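PDB 6KUN: 2-oxoglutarate-dependent dioxygenase DAO from Oryza sativa subsp. indica, which probably catalyses the iron- and 2-oxoglutarate-dependent oxidation of the auxin indole-3-acetic acid to the inactive 2-oxoindole-3-acetic acid. Local coordinates for residues P5-R10 and A22-A27; A29-F34 and L191-P196; F146-C151 and A251-T256; N224-N229 and G266-R271. All coordinates share one frame; numbering follows the deposited sequence.

Contact 1 of 4, residues P5-R10 and A22-A27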
loop_
_atom_site.group_PDB
_atom_site.type_symbol
_atom_site.label_atom_id
_atom_site.label_comp_id
_atom_site.label_asym_id
_atom_site.label_seq_id
_atom_site.Cartn_x
_atom_site.Cartn_y
_atom_site.Cartn_z
ATOM N N PRO B 5 13.060 -10.466 -13.351
ATOM C CA PRO B 5 11.968 -11.251 -13.930
ATOM C C PRO B 5 10.872 -11.455 -12.907
ATOM O O PRO B 5 11.148 -11.585 -11.708
ATOM C CB PRO B 5 12.621 -12.595 -14.300
ATOM C CG PRO B 5 14.055 -12.411 -14.132
ATOM C CD PRO B 5 14.277 -11.272 -13.187
ATOM N N ALA B 6 9.631 -11.494 -13.405
ATOM C CA ALA B 6 8.438 -11.763 -12.602
ATOM C C ALA B 6 7.886 -13.126 -13.005
ATOM O O ALA B 6 7.719 -13.401 -14.195
ATOM C CB ALA B 6 7.379 -10.668 -12.800
ATOM N N ILE B 7 7.628 -13.971 -12.013
ATOM C CA ILE B 7 7.187 -15.346 -12.205
ATOM C C ILE B 7 5.807 -15.494 -11.597
ATOM O O ILE B 7 5.604 -15.157 -10.426
ATOM C CB ILE B 7 8.170 -16.353 -11.552
ATOM C CG1 ILE B 7 9.573 -16.224 -12.157
ATOM C CG2 ILE B 7 7.653 -17.797 -11.685
ATOM C CD1 ILE B 7 9.622 -16.480 -13.656
ATOM N N ASP B 8 4.875 -16.023 -12.365
ATOM C CA ASP B 8 3.532 -16.286 -11.844
ATOM C C ASP B 8 3.455 -17.739 -11.383
ATOM O O ASP B 8 3.564 -18.665 -12.200
ATOM C CB ASP B 8 2.456 -15.983 -12.891
ATOM C CG ASP B 8 1.057 -16.193 -12.354
ATOM O OD1 ASP B 8 0.768 -17.291 -11.848
ATOM O OD2 ASP B 8 0.244 -15.252 -12.420
ATOM N N LEU B 9 3.271 -17.932 -10.075
ATOM C CA LEU B 9 3.414 -19.243 -9.466
ATOM C C LEU B 9 2.235 -20.139 -9.795
ATOM O O LEU B 9 2.382 -21.367 -9.830
ATOM C CB LEU B 9 3.501 -19.131 -7.941
ATOM C CG LEU B 9 4.766 -18.570 -7.313
ATOM C CD1 LEU B 9 4.665 -18.552 -5.768
ATOM C CD2 LEU B 9 5.922 -19.408 -7.751
ATOM N N ARG B 10 1.039 -19.560 -9.987
ATOM C CA ARG B 10 -0.092 -20.380 -10.410
ATOM C C ARG B 10 0.175 -20.922 -11.814
ATOM O O ARG B 10 -0.129 -22.076 -12.124
ATOM C CB ARG B 10 -1.385 -19.569 -10.350
ATOM C CG ARG B 10 -1.456 -18.598 -9.166
ATOM C CD ARG B 10 -2.742 -17.742 -9.099
ATOM N NE ARG B 10 -2.622 -16.475 -9.829
ATOM C CZ ARG B 10 -3.048 -15.288 -9.382
ATOM N NH1 ARG B 10 -3.612 -15.169 -8.175
ATOM N NH2 ARG B 10 -2.873 -14.209 -10.130
ATOM N N ALA B 22 10.622 -22.574 -17.011
ATOM C CA ALA B 22 11.927 -22.314 -17.567
ATOM C C ALA B 22 12.345 -20.875 -17.324
ATOM O O ALA B 22 13.538 -20.597 -17.170
ATOM C CB ALA B 22 11.937 -22.600 -19.062
ATOM N N ARG B 23 11.396 -19.942 -17.293
ATOM C CA ARG B 23 11.744 -18.578 -16.916
ATOM C C ARG B 23 12.215 -18.535 -15.476
ATOM O O ARG B 23 13.132 -17.778 -15.140
ATOM C CB ARG B 23 10.551 -17.639 -17.113
ATOM C CG ARG B 23 10.239 -17.373 -18.592
ATOM C CD ARG B 23 9.227 -16.242 -18.770
ATOM N NE ARG B 23 9.653 -15.041 -18.078
ATOM C CZ ARG B 23 8.990 -14.476 -17.069
ATOM N NH1 ARG B 23 7.835 -14.973 -16.646
ATOM N NH2 ARG B 23 9.489 -13.411 -16.512
ATOM N N LEU B 24 11.569 -19.319 -14.611
ATOM C CA LEU B 24 11.967 -19.412 -13.208
ATOM C C LEU B 24 13.403 -19.893 -13.087
ATOM O O LEU B 24 14.219 -19.278 -12.403
ATOM C CB LEU B 24 11.024 -20.373 -12.465
ATOM C CG LEU B 24 11.427 -20.728 -11.026
ATOM C CD1 LEU B 24 11.698 -19.478 -10.271
ATOM C CD2 LEU B 24 10.320 -21.532 -10.360
ATOM N N ARG B 25 13.736 -20.992 -13.778
ATOM C CA ARG B 25 15.082 -21.554 -13.632
ATOM C C ARG B 25 16.108 -20.573 -14.167
ATOM O O ARG B 25 17.167 -20.352 -13.552
ATOM C CB ARG B 25 15.181 -22.896 -14.346
ATOM C CG ARG B 25 16.596 -23.547 -14.222
ATOM C CD ARG B 25 16.926 -24.506 -15.405
ATOM N NE ARG B 25 15.741 -25.289 -15.651
ATOM C CZ ARG B 25 15.036 -25.287 -16.771
ATOM N NH1 ARG B 25 15.402 -24.576 -17.850
ATOM N NH2 ARG B 25 13.936 -26.019 -16.810
ATOM N N ASP B 26 15.773 -19.919 -15.277
ATOM C CA ASP B 26 16.694 -18.983 -15.878
ATOM C C ASP B 26 16.950 -17.792 -14.971
ATOM O O ASP B 26 18.093 -17.330 -14.837
ATOM C CB ASP B 26 16.136 -18.529 -17.225
ATOM C CG ASP B 26 17.131 -17.761 -18.011
ATOM O OD1 ASP B 26 18.119 -18.386 -18.465
ATOM O OD2 ASP B 26 16.942 -16.537 -18.150
ATOM N N ALA B 27 15.925 -17.312 -14.292
ATOM C CA ALA B 27 16.123 -16.219 -13.342
ATOM C C ALA B 27 17.002 -16.661 -12.182
ATOM O O ALA B 27 17.901 -15.931 -11.776
ATOM C CB ALA B 27 14.775 -15.718 -12.834
#
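The backbone oxygen of Ala6 is held by two hydrogen bonds from one guanidinium, both terminal nitrogens of Arg23 arriving end-on. The NH1 of Arg23 lies 2.9 Å from Ala6 O and in the carbonyl plane, whereas Arg23 NH2, also 2.9 Å from Ala6 O, stands above that plane. Neither bond is straight, both N-H...O angles being near 140°, as expected when two donors of one group share a single acceptor at their edge. Arg23 CG is anti to the carbonyl carbon, beside the backbone N, and the chain bends at chi3 to bring the guanidinium there. Its NH1 also forms a salt bridge with Glu20, whose other carboxylate oxygen accepts from Asp8 N; this acid thus ties the arginine and the strand together.

Ile7 CD1 slips under the same guanidinium, 3.7 Å from its plane and toward the rim, then reaches the helix backbone at Leu24 N, 3.6 Å away. One turn further along, Pro5 CG meets Ala27 CB at 3.6 Å, an apolar touch that closes the end of the interface.

The helix segment runs at 144° to strand 6-8, their axes 8.7 Å apart, as the connecting helix of a beta-alpha-beta unit. Strand 33-37 completes the unit beside strand 6-8, and its Phe34 touches both Ile7 and Leu24, while Leu9 packs on helix 111-138.

Contact 2 of 4, residues A29-F34 and L191-P196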
loop_
_atom_site.group_PDB
_atom_site.type_symbol
_atom_site.label_atom_id
_atom_site.label_comp_id
_atom_site.label_asym_id
_atom_site.label_seq_id
_atom_site.Cartn_x
_atom_site.Cartn_y
_atom_site.Cartn_z
ATOM N N ALA B 29 19.245 -19.067 -12.226
ATOM C CA ALA B 29 20.588 -19.421 -12.649
ATOM C C ALA B 29 21.410 -18.184 -13.007
ATOM O O ALA B 29 22.611 -18.122 -12.736
ATOM C CB ALA B 29 20.521 -20.374 -13.842
ATOM N N ARG B 30 20.778 -17.196 -13.626
ATOM C CA ARG B 30 21.526 -16.065 -14.125
ATOM C C ARG B 30 21.551 -14.920 -13.145
ATOM O O ARG B 30 22.557 -14.220 -13.105
ATOM C CB ARG B 30 20.949 -15.594 -15.469
ATOM C CG ARG B 30 21.279 -16.542 -16.602
ATOM C CD ARG B 30 20.256 -16.483 -17.687
ATOM N NE ARG B 30 19.907 -15.110 -18.032
ATOM C CZ ARG B 30 19.133 -14.777 -19.063
ATOM N NH1 ARG B 30 18.644 -15.726 -19.856
ATOM N NH2 ARG B 30 18.852 -13.504 -19.306
ATOM N N LEU B 31 20.469 -14.692 -12.389
ATOM C CA LEU B 31 20.350 -13.570 -11.457
ATOM C C LEU B 31 20.291 -13.976 -9.990
ATOM O O LEU B 31 20.752 -13.218 -9.128
ATOM C CB LEU B 31 19.072 -12.775 -11.753
ATOM C CG LEU B 31 19.081 -11.250 -11.625
ATOM C CD1 LEU B 31 17.656 -10.719 -11.509
ATOM C CD2 LEU B 31 19.880 -10.702 -10.511
ATOM N N GLY B 32 19.686 -15.119 -9.671
ATOM C CA GLY B 32 19.465 -15.458 -8.271
ATOM C C GLY B 32 18.360 -14.701 -7.589
ATOM O O GLY B 32 18.270 -14.770 -6.356
ATOM N N CYS B 33 17.502 -14.014 -8.346
ATOM C CA CYS B 33 16.519 -13.091 -7.806
ATOM C C CYS B 33 15.360 -13.005 -8.785
ATOM O O CYS B 33 15.572 -12.987 -9.998
ATOM C CB CYS B 33 17.070 -11.669 -7.602
ATOM S SG CYS B 33 15.900 -10.436 -6.828
ATOM N N PHE B 34 14.146 -13.005 -8.267
ATOM C CA PHE B 34 12.958 -12.866 -9.088
ATOM C C PHE B 34 11.793 -12.418 -8.220
ATOM O O PHE B 34 11.809 -12.575 -6.991
ATOM C CB PHE B 34 12.624 -14.164 -9.835
ATOM C CG PHE B 34 12.370 -15.373 -8.959
ATOM C CD1 PHE B 34 13.417 -16.138 -8.473
ATOM C CD2 PHE B 34 11.072 -15.798 -8.685
ATOM C CE1 PHE B 34 13.204 -17.262 -7.705
ATOM C CE2 PHE B 34 10.860 -16.961 -7.882
ATOM C CZ PHE B 34 11.925 -17.671 -7.409
ATOM N N LEU B 191 16.298 -1.817 -1.943
ATOM C CA LEU B 191 16.935 -3.102 -2.209
ATOM C C LEU B 191 17.583 -3.063 -3.580
ATOM O O LEU B 191 16.981 -2.613 -4.560
ATOM C CB LEU B 191 15.935 -4.258 -2.138
ATOM C CG LEU B 191 16.524 -5.650 -2.399
ATOM C CD1 LEU B 191 17.560 -6.130 -1.400
ATOM C CD2 LEU B 191 15.398 -6.673 -2.484
ATOM N N GLU B 192 18.819 -3.546 -3.645
ATOM C CA GLU B 192 19.559 -3.602 -4.895
ATOM C C GLU B 192 20.237 -4.965 -4.948
ATOM O O GLU B 192 20.675 -5.496 -3.915
ATOM C CB GLU B 192 20.590 -2.473 -4.960
ATOM C CG GLU B 192 19.998 -1.042 -4.975
ATOM C CD GLU B 192 21.089 0.011 -5.097
ATOM O OE1 GLU B 192 22.275 -0.349 -4.942
ATOM O OE2 GLU B 192 20.762 1.194 -5.349
ATOM N N VAL B 193 20.279 -5.537 -6.127
ATOM C CA VAL B 193 20.956 -6.815 -6.345
ATOM C C VAL B 193 22.031 -6.644 -7.410
ATOM O O VAL B 193 21.891 -5.865 -8.357
ATOM C CB VAL B 193 19.964 -7.918 -6.770
ATOM C CG1 VAL B 193 18.893 -8.112 -5.682
ATOM C CG2 VAL B 193 19.345 -7.542 -8.089
ATOM N N LEU B 194 23.108 -7.393 -7.239
ATOM C CA LEU B 194 24.202 -7.430 -8.195
ATOM C C LEU B 194 23.821 -8.347 -9.339
ATOM O O LEU B 194 23.966 -9.569 -9.243
ATOM C CB LEU B 194 25.469 -7.930 -7.514
ATOM C CG LEU B 194 26.754 -7.672 -8.283
ATOM C CD1 LEU B 194 26.711 -8.179 -9.694
ATOM C CD2 LEU B 194 27.001 -6.174 -8.290
ATOM N N ASP B 195 23.331 -7.738 -10.430
ATOM C CA ASP B 195 22.868 -8.461 -11.596
ATOM C C ASP B 195 24.085 -9.049 -12.306
ATOM O O ASP B 195 24.967 -8.295 -12.747
ATOM C CB ASP B 195 22.065 -7.484 -12.467
ATOM C CG ASP B 195 21.360 -8.178 -13.625
ATOM O OD1 ASP B 195 21.995 -9.052 -14.246
ATOM O OD2 ASP B 195 20.176 -7.861 -13.886
ATOM N N PRO B 196 24.210 -10.378 -12.385
ATOM C CA PRO B 196 25.370 -10.949 -13.088
ATOM C C PRO B 196 25.617 -10.343 -14.453
ATOM O O PRO B 196 26.763 -10.012 -14.763
ATOM C CB PRO B 196 25.013 -12.445 -13.145
ATOM C CG PRO B 196 24.281 -12.647 -11.837
ATOM C CD PRO B 196 23.360 -11.444 -11.818
#
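Leu31 CD2 is the atom on which most of this contact converges. It lies 4.0 Å from Val193 CG2, while Pro196 CD approaches the same methyl, Leu31 CD2, to 3.8 Å, the leucine and proline side chains crossing at about a right angle. The backbone is met as well, for Asp195 CA is 3.9 Å from Leu31 CD2. The other branch of Val193 serves a second partner: its CG1 is 4.0 Å from Cys33 SG. With CG1 beside its own backbone N and CG2 in the crowded position between N and carbonyl carbon, the valine forks and offers CG2 to Leu31 and CG1 to Cys33.

The next shell explains how these groups are presented. Gly32, just past the end of helix 18-30, has a positive phi (75°) and turns the chain from helix into strand 33-37, so that Leu31 and Cys33 both reach across the same interface. Touching parts of the two segments run almost antiparallel, 172° apart, yet they belong to different sheets of the jelly roll: strand 33-37 lies beside strand 211-215, strand 191-194 between 232-235 and 201-203. The Arg30 end leads away to a salt bridge with Asp26, and Asp195 OD1 accepts from Ala197 N.

Val193 places the contact next to His232, a predicted iron ligand, its side chain about 9 Å from the bound 2-oxoglutarate at nearest approach. Chemically, this is an apolar seam of methyls, a sulfur and a proline ring joining two sheets by van der Waals contact, though the proline is poorly ordered and its part less certain.

Contact 3 of 4, residues F146-C151 and A251-T256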
loop_
_atom_site.group_PDB
_atom_site.type_symbol
_atom_site.label_atom_id
_atom_site.label_comp_id
_atom_site.label_asym_id
_atom_site.label_seq_id
_atom_site.Cartn_x
_atom_site.Cartn_y
_atom_site.Cartn_z
ATOM N N PHE B 146 10.304 -29.854 1.194
ATOM C CA PHE B 146 10.910 -28.770 1.953
ATOM C C PHE B 146 10.083 -28.394 3.184
ATOM O O PHE B 146 10.502 -27.538 3.987
ATOM C CB PHE B 146 11.056 -27.549 1.042
ATOM C CG PHE B 146 12.027 -27.729 -0.086
ATOM C CD1 PHE B 146 13.371 -27.536 0.105
ATOM C CD2 PHE B 146 11.571 -28.053 -1.366
ATOM C CE1 PHE B 146 14.277 -27.653 -0.978
ATOM C CE2 PHE B 146 12.482 -28.193 -2.438
ATOM C CZ PHE B 146 13.827 -27.987 -2.222
ATOM N N GLN B 147 8.940 -29.051 3.374
ATOM C CA GLN B 147 8.005 -28.671 4.431
ATOM C C GLN B 147 8.665 -28.564 5.809
ATOM O O GLN B 147 8.246 -27.736 6.628
ATOM C CB GLN B 147 6.857 -29.686 4.463
ATOM C CG GLN B 147 5.791 -29.393 5.487
ATOM C CD GLN B 147 5.102 -28.063 5.251
ATOM O OE1 GLN B 147 5.048 -27.560 4.132
ATOM N NE2 GLN B 147 4.574 -27.480 6.323
ATOM N N ASP B 148 9.695 -29.361 6.099
ATOM C CA ASP B 148 10.199 -29.386 7.468
ATOM C C ASP B 148 11.592 -28.779 7.601
ATOM O O ASP B 148 12.215 -28.856 8.671
ATOM C CB ASP B 148 10.189 -30.818 8.007
ATOM C CG ASP B 148 11.361 -31.626 7.521
ATOM O OD1 ASP B 148 11.723 -31.527 6.337
ATOM O OD2 ASP B 148 11.926 -32.373 8.350
ATOM N N TRP B 149 12.113 -28.185 6.531
ATOM C CA TRP B 149 13.366 -27.465 6.636
ATOM C C TRP B 149 13.202 -26.307 7.630
ATOM O O TRP B 149 12.259 -25.517 7.499
ATOM C CB TRP B 149 13.782 -26.920 5.271
ATOM C CG TRP B 149 14.312 -27.917 4.285
ATOM C CD1 TRP B 149 13.952 -29.226 4.138
ATOM C CD2 TRP B 149 15.283 -27.639 3.260
ATOM N NE1 TRP B 149 14.667 -29.794 3.092
ATOM C CE2 TRP B 149 15.510 -28.845 2.561
ATOM C CE3 TRP B 149 16.038 -26.510 2.919
ATOM C CZ2 TRP B 149 16.403 -28.930 1.510
ATOM C CZ3 TRP B 149 16.944 -26.616 1.876
ATOM C CH2 TRP B 149 17.106 -27.802 1.186
ATOM N N PRO B 150 14.127 -26.133 8.571
ATOM C CA PRO B 150 14.090 -24.945 9.429
ATOM C C PRO B 150 14.029 -23.640 8.649
ATOM O O PRO B 150 14.646 -23.482 7.585
ATOM C CB PRO B 150 15.378 -25.068 10.245
ATOM C CG PRO B 150 15.530 -26.560 10.414
ATOM C CD PRO B 150 15.170 -27.081 9.014
ATOM N N CYS B 151 13.286 -22.682 9.221
ATOM C CA CYS B 151 13.075 -21.362 8.628
ATOM C C CYS B 151 13.244 -20.297 9.693
ATOM O O CYS B 151 13.002 -20.533 10.882
ATOM C CB CYS B 151 11.673 -21.204 8.012
ATOM S SG CYS B 151 11.363 -22.161 6.496
ATOM N N ALA B 251 17.896 -24.783 5.526
ATOM C CA ALA B 251 18.589 -26.007 5.120
ATOM C C ALA B 251 17.787 -27.211 5.572
ATOM O O ALA B 251 16.785 -27.035 6.261
ATOM C CB ALA B 251 20.002 -26.064 5.697
ATOM N N PRO B 252 18.172 -28.435 5.218
ATOM C CA PRO B 252 17.349 -29.582 5.619
ATOM C C PRO B 252 17.334 -29.728 7.124
ATOM O O PRO B 252 18.140 -29.138 7.846
ATOM C CB PRO B 252 18.020 -30.773 4.920
ATOM C CG PRO B 252 18.760 -30.163 3.753
ATOM C CD PRO B 252 19.232 -28.831 4.246
ATOM N N LYS B 253 16.341 -30.487 7.606
ATOM C CA LYS B 253 16.175 -30.704 9.045
ATOM C C LYS B 253 17.386 -31.392 9.673
ATOM O O LYS B 253 17.758 -31.086 10.815
ATOM C CB LYS B 253 14.905 -31.555 9.275
ATOM C CG LYS B 253 14.583 -31.840 10.734
ATOM C CD LYS B 253 14.308 -30.551 11.472
ATOM C CE LYS B 253 13.703 -30.797 12.840
ATOM N NZ LYS B 253 13.434 -29.506 13.538
ATOM N N ASP B 254 18.000 -32.347 8.969
ATOM C CA ASP B 254 19.233 -32.972 9.472
ATOM C C ASP B 254 20.453 -32.070 9.288
ATOM O O ASP B 254 21.568 -32.482 9.579
ATOM C CB ASP B 254 19.453 -34.351 8.813
ATOM C CG ASP B 254 19.779 -34.289 7.302
ATOM O OD1 ASP B 254 20.077 -33.206 6.751
ATOM O OD2 ASP B 254 19.754 -35.368 6.656
ATOM N N ASP B 255 20.255 -30.841 8.830
ATOM C CA ASP B 255 21.276 -29.813 8.692
ATOM C C ASP B 255 22.340 -30.109 7.635
ATOM O O ASP B 255 23.298 -29.327 7.493
ATOM C CB ASP B 255 21.981 -29.520 10.005
ATOM C CG ASP B 255 22.476 -28.081 10.105
ATOM O OD1 ASP B 255 21.695 -27.158 9.795
ATOM O OD2 ASP B 255 23.636 -27.863 10.504
ATOM N N THR B 256 22.194 -31.154 6.838
ATOM C CA THR B 256 23.236 -31.457 5.870
ATOM C C THR B 256 22.943 -30.857 4.500
ATOM O O THR B 256 21.876 -31.094 3.937
ATOM C CB THR B 256 23.418 -32.974 5.704
ATOM O OG1 THR B 256 23.978 -33.503 6.891
ATOM C CG2 THR B 256 24.334 -33.289 4.537
HETATM O O HOH W 1 11.417 -27.748 11.415
HETATM O O HOH W 2 14.642 -32.238 5.432
#
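Loop-to-loop packing of an aromatic ring on a peptide is what joins these two segments, each folded round a type I beta turn (Phe146 to Trp149 and Pro252 to Asp255) at the margin of the jelly-roll core. Residues 146-151 lead into strand 151-158, and residues 251-256 follow strand 242-249, its neighbour in the mixed sheet; the contact therefore continues the pairing of these strands into their loops, where Pro150 and Leu250 are still joined by a backbone hydrogen bond. Beside that bond, Pro150 CD is 3.2 Å from Ala251 O and packs on Lys253 CA.

The indole of Trp149 is the platform. Pro252 CA stands 3.5 Å above the centroid of the Trp149 five-membered ring, only 2° from its normal, a CH-pi contact of near-ideal placement. Farther along the same face, Pro252 CG lies 3.5 Å from Trp149 CZ2, the proline and indole pointing the same way side by side. The opposite face is covered by Phe146 CD1, 3.5 Å from the indole plane, so the indole lies between Pro252 across the contact and Phe146 of its own segment; Phe178 adds an edge-to-face partner.

Towards the surface the chemistry becomes polar and wet. Asp148 OD2 is 3.2 Å from Lys253 CB, whereas the charged atoms, Asp148 OD2 and Lys253 NZ, remain 6.1 Å apart, so any attraction is probably modest. One water links the Asp148 carboxylate to the Lys253 backbone: it donates to Asp148 OD1 at 3.1 Å and accepts from Lys253 N at 3.3 Å.

Contact 4 of 4, residues N224-N229 and G266-R271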
loop_
_atom_site.group_PDB
_atom_site.type_symbol
_atom_site.label_atom_id
_atom_site.label_comp_id
_atom_site.label_asym_id
_atom_site.label_seq_id
_atom_site.Cartn_x
_atom_site.Cartn_y
_atom_site.Cartn_z
ATOM N N ASN B 224 24.329 -27.675 -6.927
ATOM C CA ASN B 224 25.602 -27.969 -7.558
ATOM C C ASN B 224 26.076 -26.851 -8.457
ATOM O O ASN B 224 26.578 -27.102 -9.544
ATOM C CB ASN B 224 25.564 -29.267 -8.353
ATOM C CG ASN B 224 26.952 -29.777 -8.624
ATOM O OD1 ASN B 224 27.789 -29.783 -7.737
ATOM N ND2 ASN B 224 27.224 -30.100 -9.877
ATOM N N GLY B 225 25.888 -25.620 -8.023
ATOM C CA GLY B 225 26.329 -24.482 -8.800
ATOM C C GLY B 225 25.327 -23.937 -9.791
ATOM O O GLY B 225 25.618 -22.931 -10.435
ATOM N N ARG B 226 24.158 -24.550 -9.928
ATOM C CA ARG B 226 23.222 -24.153 -10.968
ATOM C C ARG B 226 22.359 -22.949 -10.604
ATOM O O ARG B 226 21.831 -22.265 -11.497
ATOM C CB ARG B 226 22.329 -25.350 -11.307
ATOM C CG ARG B 226 23.069 -26.463 -12.004
ATOM C CD ARG B 226 22.236 -27.709 -12.136
ATOM N NE ARG B 226 23.049 -28.756 -12.764
ATOM C CZ ARG B 226 23.324 -28.787 -14.070
ATOM N NH1 ARG B 226 22.841 -27.842 -14.862
ATOM N NH2 ARG B 226 24.076 -29.758 -14.570
ATOM N N LEU B 227 22.185 -22.657 -9.351
ATOM C CA LEU B 227 21.390 -21.488 -8.933
ATOM C C LEU B 227 22.322 -20.486 -8.273
ATOM O O LEU B 227 23.110 -20.862 -7.390
ATOM C CB LEU B 227 20.283 -21.885 -7.971
ATOM C CG LEU B 227 19.298 -22.980 -8.362
ATOM C CD1 LEU B 227 18.375 -23.272 -7.207
ATOM C CD2 LEU B 227 18.521 -22.602 -9.566
ATOM N N HIS B 228 22.222 -19.233 -8.699
ATOM C CA HIS B 228 23.151 -18.191 -8.306
ATOM C C HIS B 228 22.775 -17.615 -6.942
ATOM O O HIS B 228 21.654 -17.131 -6.760
ATOM C CB HIS B 228 23.134 -17.057 -9.336
ATOM C CG HIS B 228 24.041 -15.914 -8.992
ATOM N ND1 HIS B 228 25.409 -16.068 -8.868
ATOM C CD2 HIS B 228 23.782 -14.610 -8.717
ATOM C CE1 HIS B 228 25.951 -14.901 -8.552
ATOM N NE2 HIS B 228 24.990 -13.996 -8.473
ATOM N N ASN B 229 23.732 -17.610 -6.014
ATOM C CA ASN B 229 23.531 -16.965 -4.721
ATOM C C ASN B 229 23.776 -15.465 -4.897
ATOM O O ASN B 229 24.910 -15.018 -5.106
ATOM C CB ASN B 229 24.426 -17.568 -3.649
ATOM C CG ASN B 229 25.856 -17.699 -4.066
ATOM O OD1 ASN B 229 26.172 -17.931 -5.251
ATOM N ND2 ASN B 229 26.753 -17.583 -3.100
ATOM N N GLY B 266 28.566 -35.104 -16.482
ATOM C CA GLY B 266 29.887 -35.007 -17.074
ATOM C C GLY B 266 30.362 -33.577 -17.235
ATOM O O GLY B 266 31.547 -33.285 -17.049
ATOM N N GLU B 267 29.445 -32.662 -17.572
ATOM C CA GLU B 267 29.778 -31.263 -17.823
ATOM C C GLU B 267 29.671 -30.372 -16.588
ATOM O O GLU B 267 30.228 -29.267 -16.588
ATOM C CB GLU B 267 28.857 -30.698 -18.915
ATOM C CG GLU B 267 29.518 -30.441 -20.259
ATOM C CD GLU B 267 30.135 -29.058 -20.345
ATOM O OE1 GLU B 267 29.374 -28.068 -20.382
ATOM O OE2 GLU B 267 31.385 -28.964 -20.367
ATOM N N HIS B 268 28.947 -30.798 -15.553
ATOM C CA HIS B 268 28.866 -30.071 -14.285
ATOM C C HIS B 268 29.191 -31.065 -13.173
ATOM O O HIS B 268 28.290 -31.690 -12.602
ATOM C CB HIS B 268 27.490 -29.441 -14.087
ATOM C CG HIS B 268 27.075 -28.518 -15.194
ATOM N ND1 HIS B 268 26.517 -28.972 -16.370
ATOM C CD2 HIS B 268 27.137 -27.171 -15.303
ATOM C CE1 HIS B 268 26.255 -27.944 -17.155
ATOM N NE2 HIS B 268 26.621 -26.839 -16.532
ATOM N N PRO B 269 30.471 -31.268 -12.864
ATOM C CA PRO B 269 30.839 -32.206 -11.789
ATOM C C PRO B 269 30.625 -31.584 -10.409
ATOM O O PRO B 269 30.553 -30.367 -10.251
ATOM C CB PRO B 269 32.325 -32.472 -12.034
ATOM C CG PRO B 269 32.814 -31.219 -12.704
ATOM C CD PRO B 269 31.651 -30.643 -13.498
ATOM N N ARG B 270 30.544 -32.455 -9.420
ATOM C CA ARG B 270 30.220 -32.067 -8.049
ATOM C C ARG B 270 31.132 -30.970 -7.509
ATOM O O ARG B 270 32.344 -31.145 -7.375
ATOM C CB ARG B 270 30.323 -33.313 -7.193
ATOM C CG ARG B 270 30.038 -33.059 -5.708
ATOM C CD ARG B 270 29.153 -34.149 -5.142
ATOM N NE ARG B 270 28.903 -33.962 -3.716
ATOM C CZ ARG B 270 28.349 -32.876 -3.179
ATOM N NH1 ARG B 270 27.988 -31.855 -3.939
ATOM N NH2 ARG B 270 28.166 -32.810 -1.870
ATOM N N ARG B 271 30.526 -29.831 -7.174
ATOM C CA ARG B 271 31.259 -28.603 -6.889
ATOM C C ARG B 271 31.703 -28.484 -5.435
ATOM O O ARG B 271 32.796 -27.985 -5.167
ATOM C CB ARG B 271 30.405 -27.370 -7.240
ATOM C CG ARG B 271 30.127 -27.199 -8.735
ATOM C CD ARG B 271 31.183 -26.350 -9.427
ATOM N NE ARG B 271 30.711 -24.996 -9.710
ATOM C CZ ARG B 271 29.763 -24.702 -10.599
ATOM N NH1 ARG B 271 29.159 -25.672 -11.280
ATOM N NH2 ARG B 271 29.404 -23.440 -10.794
#
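Asn224 opens the segment as the C-prime residue of a Schellman motif, its positive phi (56°) closing helix 217-222. Its CG is anti to the backbone N, which sends the carboxamide out to the chain at 266-271. There OD1 of Asn224 accepts from the backbone N of Arg271 at 2.8 Å, with the donor in the carbonyl plane on a lone pair and an N-H...O angle of 157°. The amide's other end donates to Pro269 O, a weak bond with Asn224 ND2 at 3.4 Å, and more firmly to Leu263 O, so both ends of this buried carboxamide are employed and its rotation is fixed.

Gly225 has no side chain, and the Arg271 guanidinium lies over it, one face toward Gly225 CA at a height of 3.6 Å. Two bends, at chi2 and chi3, fold the arginine back to reach this place.

Arg226 extends from CG to NE and sets its CZ 3.9 Å above the ring plane of His268, near the rim. The guanidinium lies over one face of the ring but tilted, the planes 50° apart, so this is no parallel stack. Asp265 positions both partners, forming a salt bridge with Arg226 NH2 and accepting from His268 N.

One carboxamide thus binds two backbone groups of 266-271, an N-H and, weakly, a carbonyl, while charged groups pack around it. Arg271 lies close to the carboxyl end of helix 217-222, whose dipole would be expected to favour a positive charge.

How the contacts relate
Contacts 1 and 2 meet along helix 18-30, where Ala27 O probably accepts a hydrogen bond from Gly32 N, contact 2 then reaching the dioxygenase region. Each is partly buried, yet contact 1 secures a helix to its own sheet partly through an arginine gripping one carbonyl, while contact 2 joins two sheets by apolar touch alone. Contact 3 is also partly buried but lies apart, its centre about 24 Å from those of contacts 1 and 2, and it relies on ring faces and bridging waters. Contact 4, at the surface, turns on a buried asparagine amide among arginines, and its His228 touches contact 2 through Pro196 and Leu31.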